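Local coordinates for nuclear inclusion protein A (Tobacco vein mottling virus, PDB 3MMG) that probably acts as a cysteine-type peptidase of the 3C class, cleaving peptide bonds in the viral polyprotein, at residues K134-F139 with I208-F213; R31-I35 with G149-P154; T70-M74 with V84-A88. The protein carries 3 engineered substitutions. All coordinates share one frame. Numbering follows the deposited sequence.

Contact 2 lies near the middle of the molecule, where strand 28-37 of the first sheet meets a loop of the second barrel; contact 3 is also buried, but at the edge of that first sheet, and contact 1 joins a hairpin turn of the second barrel to the loop before strand 214-215 and is only partly buried. Nearest atoms of contacts 2 and 3 are about 7 Å apart, those of contacts 1 and 2 about 10 Å. Chemistry follows place: aromatic rings, three bridging waters and a lysine-serine hydrogen bond in contact 1; a main-chain hydrogen bond and close glycine packing in contact 2; strand pairing with one direct and one water-bridged link, backed by aliphatic and methionine side chains, in contact 3.

Contact 1 of 3, residues K134-F139 with I208-F213; sequences KEDTSF and ISWGSF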
loop_
_atom_site.group_PDB
_atom_site.type_symbol
_atom_site.label_atom_id
_atom_site.label_comp_id
_atom_site.label_asym_id
_atom_site.label_seq_id
_atom_site.Cartn_x
_atom_site.Cartn_y
_atom_site.Cartn_z
ATOM N N LYS A 134 -13.582 7.789 -6.943
ATOM C CA LYS A 134 -13.444 8.048 -8.377
ATOM C C LYS A 134 -14.210 6.970 -9.158
ATOM O O LYS A 134 -13.859 5.779 -9.148
ATOM C CB LYS A 134 -11.973 8.123 -8.769
ATOM C CG LYS A 134 -11.734 8.441 -10.251
ATOM C CD LYS A 134 -11.971 9.915 -10.532
ATOM C CE LYS A 134 -11.617 10.250 -11.977
ATOM N NZ LYS A 134 -11.945 11.668 -12.297
ATOM N N GLU A 135 -15.288 7.400 -9.813
ATOM C CA GLU A 135 -16.173 6.478 -10.516
ATOM C C GLU A 135 -15.427 5.561 -11.493
ATOM O O GLU A 135 -14.502 5.992 -12.185
ATOM C CB GLU A 135 -17.298 7.256 -11.219
ATOM C CG GLU A 135 -18.471 6.372 -11.615
ATOM C CD GLU A 135 -19.485 7.082 -12.521
ATOM O OE1 GLU A 135 -19.140 8.154 -13.106
ATOM O OE2 GLU A 135 -20.615 6.536 -12.655
ATOM N N ASP A 136 -15.833 4.294 -11.497
ATOM C CA ASP A 136 -15.351 3.244 -12.399
ATOM C C ASP A 136 -13.899 2.872 -12.137
ATOM O O ASP A 136 -13.212 2.307 -13.008
ATOM C CB ASP A 136 -15.585 3.625 -13.869
ATOM C CG ASP A 136 -17.069 3.789 -14.191
ATOM O OD1 ASP A 136 -17.893 3.010 -13.656
ATOM O OD2 ASP A 136 -17.404 4.705 -14.961
ATOM N N THR A 137 -13.431 3.202 -10.933
ATOM C CA THR A 137 -12.092 2.818 -10.522
ATOM C C THR A 137 -12.085 2.322 -9.083
ATOM O O THR A 137 -13.104 2.359 -8.377
ATOM C CB THR A 137 -11.069 3.995 -10.612
ATOM O OG1 THR A 137 -11.280 4.903 -9.520
ATOM C CG2 THR A 137 -11.157 4.765 -11.947
ATOM N N SER A 138 -10.911 1.849 -8.661
ATOM C CA SER A 138 -10.682 1.520 -7.259
ATOM C C SER A 138 -9.994 2.666 -6.518
ATOM O O SER A 138 -9.489 2.489 -5.395
ATOM C CB SER A 138 -9.873 0.224 -7.158
ATOM O OG SER A 138 -10.685 -0.890 -7.528
ATOM N N PHE A 139 -9.958 3.841 -7.134
ATOM C CA PHE A 139 -9.284 4.984 -6.526
ATOM C C PHE A 139 -10.251 5.857 -5.731
ATOM O O PHE A 139 -11.388 6.083 -6.150
ATOM C CB PHE A 139 -8.603 5.881 -7.573
ATOM C CG PHE A 139 -7.435 5.247 -8.274
ATOM C CD1 PHE A 139 -6.235 4.980 -7.583
ATOM C CD2 PHE A 139 -7.518 4.925 -9.628
ATOM C CE1 PHE A 139 -5.126 4.378 -8.254
ATOM C CE2 PHE A 139 -6.418 4.324 -10.301
ATOM C CZ PHE A 139 -5.227 4.050 -9.601
ATOM N N ILE A 208 -5.066 -2.039 -15.108
ATOM C CA ILE A 208 -5.685 -1.292 -14.006
ATOM C C ILE A 208 -6.839 -0.475 -14.594
ATOM O O ILE A 208 -6.735 -0.002 -15.722
ATOM C CB ILE A 208 -4.624 -0.419 -13.287
ATOM C CG1 ILE A 208 -3.701 -1.336 -12.469
ATOM C CG2 ILE A 208 -5.270 0.659 -12.411
ATOM C CD1 ILE A 208 -2.365 -0.738 -12.137
ATOM N N SER A 209 -7.926 -0.351 -13.841
ATOM C CA SER A 209 -9.096 0.453 -14.258
ATOM C C SER A 209 -8.837 1.935 -13.969
ATOM O O SER A 209 -8.584 2.309 -12.812
ATOM C CB SER A 209 -10.355 -0.023 -13.522
ATOM O OG SER A 209 -10.814 -1.293 -13.989
ATOM N N TRP A 210 -8.903 2.779 -15.014
ATOM C CA TRP A 210 -8.508 4.192 -14.908
ATOM C C TRP A 210 -9.667 5.191 -14.962
ATOM O O TRP A 210 -9.487 6.364 -14.636
ATOM C CB TRP A 210 -7.464 4.565 -15.984
ATOM C CG TRP A 210 -6.177 3.855 -15.750
ATOM C CD1 TRP A 210 -5.712 2.770 -16.422
ATOM C CD2 TRP A 210 -5.214 4.152 -14.733
ATOM N NE1 TRP A 210 -4.511 2.352 -15.882
ATOM C CE2 TRP A 210 -4.172 3.192 -14.854
ATOM C CE3 TRP A 210 -5.123 5.140 -13.735
ATOM C CZ2 TRP A 210 -3.053 3.189 -14.014
ATOM C CZ3 TRP A 210 -4.013 5.154 -12.907
ATOM C CH2 TRP A 210 -2.992 4.166 -13.035
ATOM N N GLY A 211 -10.849 4.722 -15.346
ATOM C CA GLY A 211 -11.995 5.621 -15.497
ATOM C C GLY A 211 -11.575 6.772 -16.394
ATOM O O GLY A 211 -11.024 6.548 -17.481
ATOM N N SER A 212 -11.788 8.000 -15.930
ATOM C CA SER A 212 -11.450 9.177 -16.726
ATOM C C SER A 212 -10.030 9.696 -16.516
ATOM O O SER A 212 -9.669 10.743 -17.065
ATOM C CB SER A 212 -12.484 10.295 -16.503
ATOM O OG SER A 212 -12.302 10.914 -15.239
ATOM N N PHE A 213 -9.210 8.987 -15.735
ATOM C CA PHE A 213 -7.797 9.372 -15.584
ATOM C C PHE A 213 -6.984 9.033 -16.837
ATOM O O PHE A 213 -7.241 8.026 -17.482
ATOM C CB PHE A 213 -7.132 8.570 -14.467
ATOM C CG PHE A 213 -7.521 8.973 -13.082
ATOM C CD1 PHE A 213 -7.695 7.990 -12.106
ATOM C CD2 PHE A 213 -7.681 10.314 -12.735
ATOM C CE1 PHE A 213 -8.042 8.342 -10.799
ATOM C CE2 PHE A 213 -8.025 10.681 -11.437
ATOM C CZ PHE A 213 -8.203 9.688 -10.463
HETATM O O HOH W 1 -13.740 8.132 -13.627
HETATM O O HOH W 2 -12.421 2.264 -15.617
HETATM O O HOH W 3 -8.525 1.124 -10.293
#
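K134 lays its side chain over one face of the F213 ring, CE 3.9 Å from the ring centroid in a CH-pi contact, while its NZ donates a hydrogen bond to S212 OG (3.1 Å). The edge of F213 points at the face of F139 (offset edge-to-face, centroids 5.7 Å apart, planes at 71°), and W210 completes the aromatic cluster, its six-membered ring slid aside from F139 at 30°. T137 CG2 packs 3.4 Å from G211 N; a side chain on G211 would clash, and its positive phi in the type II' turn W210-F213 also favours glycine. Waters bridge E135 O to S212 N, D136 O to G211 N, and S138 N to S209 O. The type II turn K134-T137 is closed by T137 N to K134 O (3.2 Å); F139 N to T137 OG1 (2.9 Å) adds an ST turn. W210 and F213 each pack on an apolar side chain of the bound peptide, consistent with a place for the loop before strand 214-215, braced on this hairpin, in the substrate-binding site.

Contact 2 of 3, residues R31-I35 with G149-P154; sequences RLFGI and GQAGSP. Engineered in segment 149-154: A151 (natural residue Cys).
Residues R31-I35 run as an extended beta strand against the non-regular segment G149-P154, in which Q150-S153 form a type II turn (A151 phi/psi -56/142, G152 96/-12). CA atoms pair L32 with G149 (5.1 Å) and F33 with G152 (4.5 Å). F33 N donates a nearly straight hydrogen bond to A151 O (2.9 Å, 176°), flanked by CA-H...O contacts from G149 CA to R31 O and from G152 CA to F33 O, both 3.3 Å. A CB on G152 would strike F33 O. F33 (chi1 m) points toward the turn, CD1 3.5 Å from S153 OG, which donates to Q150 O (2.7 Å). L32 CD1 meets A151 CB and I35 CD1 meets P154 CB, each at 4.1 Å. A151 is engineered from cysteine, in the GxCG motif where 3C-like proteases carry their nucleophile; it touches H46, and the G149 backbone hydrogen-bonds the bound peptide. The contact thus joins the two beta barrels of the chymotrypsin-like fold: strand 28-37, beside 18-25, meets the loop entering strand 154-157, whose G152 and S153 hydrogen-bond H167 of strand 163-171.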
loop_
_atom_site.group_PDB
_atom_site.type_symbol
_atom_site.label_atom_id
_atom_site.label_comp_id
_atom_site.label_asym_id
_atom_site.label_seq_id
_atom_site.Cartn_x
_atom_site.Cartn_y
_atom_site.Cartn_z
ATOM N N ARG A 31 11.305 3.568 -4.392
ATOM C CA ARG A 31 11.210 3.507 -2.923
ATOM C C ARG A 31 9.770 3.771 -2.497
ATOM O O ARG A 31 9.256 4.872 -2.688
ATOM C CB ARG A 31 12.134 4.536 -2.288
ATOM C CG ARG A 31 13.598 4.341 -2.617
ATOM C CD ARG A 31 14.367 3.763 -1.443
ATOM N NE ARG A 31 15.759 4.159 -1.533
ATOM C CZ ARG A 31 16.646 4.100 -0.542
ATOM N NH1 ARG A 31 16.322 3.628 0.658
ATOM N NH2 ARG A 31 17.879 4.507 -0.769
ATOM N N LEU A 32 9.126 2.743 -1.952
ATOM C CA LEU A 32 7.729 2.809 -1.517
ATOM C C LEU A 32 7.588 2.205 -0.117
ATOM O O LEU A 32 8.580 1.783 0.496
ATOM C CB LEU A 32 6.814 2.057 -2.514
ATOM C CG LEU A 32 6.826 2.282 -4.031
ATOM C CD1 LEU A 32 5.498 1.815 -4.636
ATOM C CD2 LEU A 32 7.036 3.713 -4.387
ATOM N N PHE A 33 6.356 2.187 0.386
ATOM C CA PHE A 33 6.029 1.470 1.622
ATOM C C PHE A 33 5.195 0.247 1.281
ATOM O O PHE A 33 4.588 0.175 0.187
ATOM C CB PHE A 33 5.253 2.390 2.560
ATOM C CG PHE A 33 6.091 3.486 3.159
ATOM C CD1 PHE A 33 6.287 4.688 2.484
ATOM C CD2 PHE A 33 6.713 3.283 4.388
ATOM C CE1 PHE A 33 7.084 5.708 3.027
ATOM C CE2 PHE A 33 7.506 4.295 4.946
ATOM C CZ PHE A 33 7.679 5.512 4.261
ATOM N N GLY A 34 5.165 -0.700 2.210
ATOM C CA GLY A 34 4.288 -1.860 2.116
ATOM C C GLY A 34 3.687 -2.211 3.466
ATOM O O GLY A 34 4.016 -1.593 4.496
ATOM N N ILE A 35 2.800 -3.200 3.457
ATOM C CA ILE A 35 2.179 -3.725 4.674
ATOM C C ILE A 35 2.479 -5.221 4.811
ATOM O O ILE A 35 2.148 -5.985 3.924
ATOM C CB ILE A 35 0.639 -3.544 4.629
ATOM C CG1 ILE A 35 0.277 -2.078 4.381
ATOM C CG2 ILE A 35 -0.019 -4.062 5.954
ATOM C CD1 ILE A 35 -1.208 -1.833 4.049
ATOM N N GLY A 149 7.548 8.720 -2.776
ATOM C CA GLY A 149 8.137 7.847 -1.783
ATOM C C GLY A 149 7.087 7.279 -0.845
ATOM O O GLY A 149 7.330 6.276 -0.188
ATOM N N GLN A 150 5.927 7.928 -0.766
ATOM C CA GLN A 150 4.920 7.528 0.222
ATOM C C GLN A 150 3.825 6.620 -0.325
ATOM O O GLN A 150 2.904 6.212 0.414
ATOM C CB GLN A 150 4.316 8.776 0.882
ATOM C CG GLN A 150 5.267 9.450 1.873
ATOM C CD GLN A 150 4.592 10.585 2.591
ATOM O OE1 GLN A 150 4.568 11.703 2.098
ATOM N NE2 GLN A 150 4.006 10.291 3.756
ATOM N N ALA A 151 3.901 6.293 -1.615
ATOM C CA ALA A 151 2.966 5.282 -2.144
ATOM C C ALA A 151 3.111 3.999 -1.315
ATOM O O ALA A 151 4.223 3.637 -0.874
ATOM C CB ALA A 151 3.171 5.022 -3.623
ATOM N N GLY A 152 1.988 3.345 -1.067
ATOM C CA GLY A 152 1.972 2.112 -0.268
ATOM C C GLY A 152 1.648 2.329 1.192
ATOM O O GLY A 152 1.377 1.351 1.919
ATOM N N SER A 153 1.659 3.592 1.632
ATOM C CA SER A 153 1.302 3.943 3.010
ATOM C C SER A 153 -0.173 3.657 3.242
ATOM O O SER A 153 -1.025 4.072 2.431
ATOM C CB SER A 153 1.629 5.412 3.315
ATOM O OG SER A 153 3.015 5.691 3.070
ATOM N N PRO A 154 -0.498 2.931 4.320
ATOM C CA PRO A 154 -1.922 2.682 4.584
ATOM C C PRO A 154 -2.742 3.936 4.889
ATOM O O PRO A 154 -2.271 4.855 5.567
ATOM C CB PRO A 154 -1.920 1.757 5.810
ATOM C CG PRO A 154 -0.588 1.951 6.455
ATOM C CD PRO A 154 0.382 2.298 5.325
#

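Contact 3 of 3, residues T70-M74 with V84-A88; sequences TQLQM and VIKMA
Here two consecutive strands of an antiparallel beta hairpin, 74-76 and 83-86, pair at the edge of the first sheet of the chymotrypsin-like fold, where 74-76 is the outermost strand. Residues 70-71 finish a 3-10 turn, and the chain then extends through L72 (phi/psi -88/142) and Q73 (-71/134) into M74 (-135/157). V84 (-114/132) already lies within strand 83-86: its O is 3.2 Å from M74 CA in a CA-H...O contact, and its backbone hydrogen-bonds K75. I85 (-117/131) faces M74 as a non-hydrogen-bonded pair, CA-CA 4.5 Å, both side chains on the same face of the sheet. With chi1 m and chi2 t, I85 places CG2 3.7 Å from L72 CD1 and 4.1 Å from M74 CG, while its backbone pairs with I41 of strand 40-43. K86 (-94/130) supplies the single direct hydrogen bond, N to Q73 O at 2.9 Å and 178°. In the same Q73-K86 pair a water takes the place of a second direct bond, accepting from Q73 N (3.0 Å) and donating to K86 O (2.7 Å). The extended K86 side chain passes Q73, CD 3.7 Å from OE1, and makes a cation-pi contact with W197. M87 starts away from the partner segment, but its folded side chain (chi1 m, chi2 m) brings CE back to 4.2 Å from L72 CD1.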
loop_
_atom_site.group_PDB
_atom_site.type_symbol
_atom_site.label_atom_id
_atom_site.label_comp_id
_atom_site.label_asym_id
_atom_site.label_seq_id
_atom_site.Cartn_x
_atom_site.Cartn_y
_atom_site.Cartn_z
ATOM N N THR A 70 11.778 -11.130 -9.500
ATOM C CA THR A 70 11.084 -12.024 -10.443
ATOM C C THR A 70 10.987 -13.487 -9.989
ATOM O O THR A 70 10.238 -14.279 -10.558
ATOM C CB THR A 70 11.666 -11.925 -11.882
ATOM O OG1 THR A 70 13.051 -12.267 -11.879
ATOM C CG2 THR A 70 11.511 -10.527 -12.440
ATOM N N GLN A 71 11.745 -13.856 -8.961
ATOM C CA GLN A 71 11.672 -15.211 -8.425
ATOM C C GLN A 71 10.525 -15.401 -7.449
ATOM O O GLN A 71 10.247 -16.524 -7.029
ATOM C CB GLN A 71 12.987 -15.584 -7.726
ATOM C CG GLN A 71 13.254 -14.789 -6.443
ATOM C CD GLN A 71 14.577 -15.145 -5.831
ATOM O OE1 GLN A 71 14.703 -16.160 -5.155
ATOM N NE2 GLN A 71 15.569 -14.313 -6.061
ATOM N N LEU A 72 9.878 -14.302 -7.060
ATOM C CA LEU A 72 8.874 -14.368 -6.004
ATOM C C LEU A 72 7.491 -14.680 -6.540
ATOM O O LEU A 72 7.139 -14.219 -7.606
ATOM C CB LEU A 72 8.833 -13.046 -5.247
ATOM C CG LEU A 72 10.146 -12.520 -4.635
ATOM C CD1 LEU A 72 10.001 -11.049 -4.245
ATOM C CD2 LEU A 72 10.551 -13.348 -3.431
ATOM N N GLN A 73 6.732 -15.477 -5.794
ATOM C CA GLN A 73 5.311 -15.715 -6.086
ATOM C C GLN A 73 4.541 -14.451 -5.778
ATOM O O GLN A 73 4.735 -13.837 -4.719
ATOM C CB GLN A 73 4.747 -16.848 -5.228
ATOM C CG GLN A 73 5.337 -18.212 -5.551
ATOM C CD GLN A 73 4.488 -19.336 -5.032
ATOM O OE1 GLN A 73 4.371 -19.534 -3.826
ATOM N NE2 GLN A 73 3.886 -20.095 -5.945
ATOM N N MET A 74 3.663 -14.071 -6.700
ATOM C CA MET A 74 2.853 -12.861 -6.500
ATOM C C MET A 74 1.397 -13.116 -6.865
ATOM O O MET A 74 1.091 -14.057 -7.607
ATOM C CB MET A 74 3.428 -11.712 -7.317
ATOM C CG MET A 74 4.830 -11.257 -6.847
ATOM S SD MET A 74 5.418 -9.824 -7.727
ATOM C CE MET A 74 7.131 -9.849 -7.154
ATOM N N VAL A 84 0.093 -8.687 -3.954
ATOM C CA VAL A 84 0.519 -9.413 -2.770
ATOM C C VAL A 84 1.734 -10.236 -3.183
ATOM O O VAL A 84 1.721 -10.885 -4.220
ATOM C CB VAL A 84 -0.593 -10.327 -2.173
ATOM C CG1 VAL A 84 -0.125 -10.918 -0.876
ATOM C CG2 VAL A 84 -1.909 -9.527 -1.914
ATOM N N ILE A 85 2.789 -10.174 -2.378
ATOM C CA ILE A 85 4.041 -10.885 -2.675
ATOM C C ILE A 85 4.254 -11.892 -1.565
ATOM O O ILE A 85 4.177 -11.539 -0.385
ATOM C CB ILE A 85 5.253 -9.899 -2.696
ATOM C CG1 ILE A 85 4.980 -8.679 -3.600
ATOM C CG2 ILE A 85 6.525 -10.605 -3.122
ATOM C CD1 ILE A 85 5.777 -7.484 -3.196
ATOM N N LYS A 86 4.537 -13.147 -1.924
ATOM C CA LYS A 86 4.772 -14.160 -0.908
ATOM C C LYS A 86 6.274 -14.265 -0.634
ATOM O O LYS A 86 7.067 -14.394 -1.554
ATOM C CB LYS A 86 4.226 -15.527 -1.334
ATOM C CG LYS A 86 4.153 -16.522 -0.173
ATOM C CD LYS A 86 3.633 -17.880 -0.601
ATOM C CE LYS A 86 3.537 -18.825 0.609
ATOM N NZ LYS A 86 2.506 -19.901 0.388
ATOM N N MET A 87 6.648 -14.225 0.634
ATOM C CA MET A 87 8.057 -14.308 0.986
ATOM C C MET A 87 8.487 -15.765 1.165
ATOM O O MET A 87 7.670 -16.652 1.492
ATOM C CB MET A 87 8.304 -13.524 2.271
ATOM C CG MET A 87 8.059 -12.006 2.126
ATOM S SD MET A 87 9.317 -11.239 1.082
ATOM C CE MET A 87 8.394 -10.918 -0.410
ATOM N N ALA A 88 9.792 -15.997 0.989
ATOM C CA ALA A 88 10.404 -17.295 1.295
ATOM C C ALA A 88 10.263 -17.742 2.771
ATOM O O ALA A 88 10.078 -16.921 3.681
ATOM C CB ALA A 88 11.885 -17.216 0.908
HETATM O O HOH W 4 7.736 -16.468 -3.176
#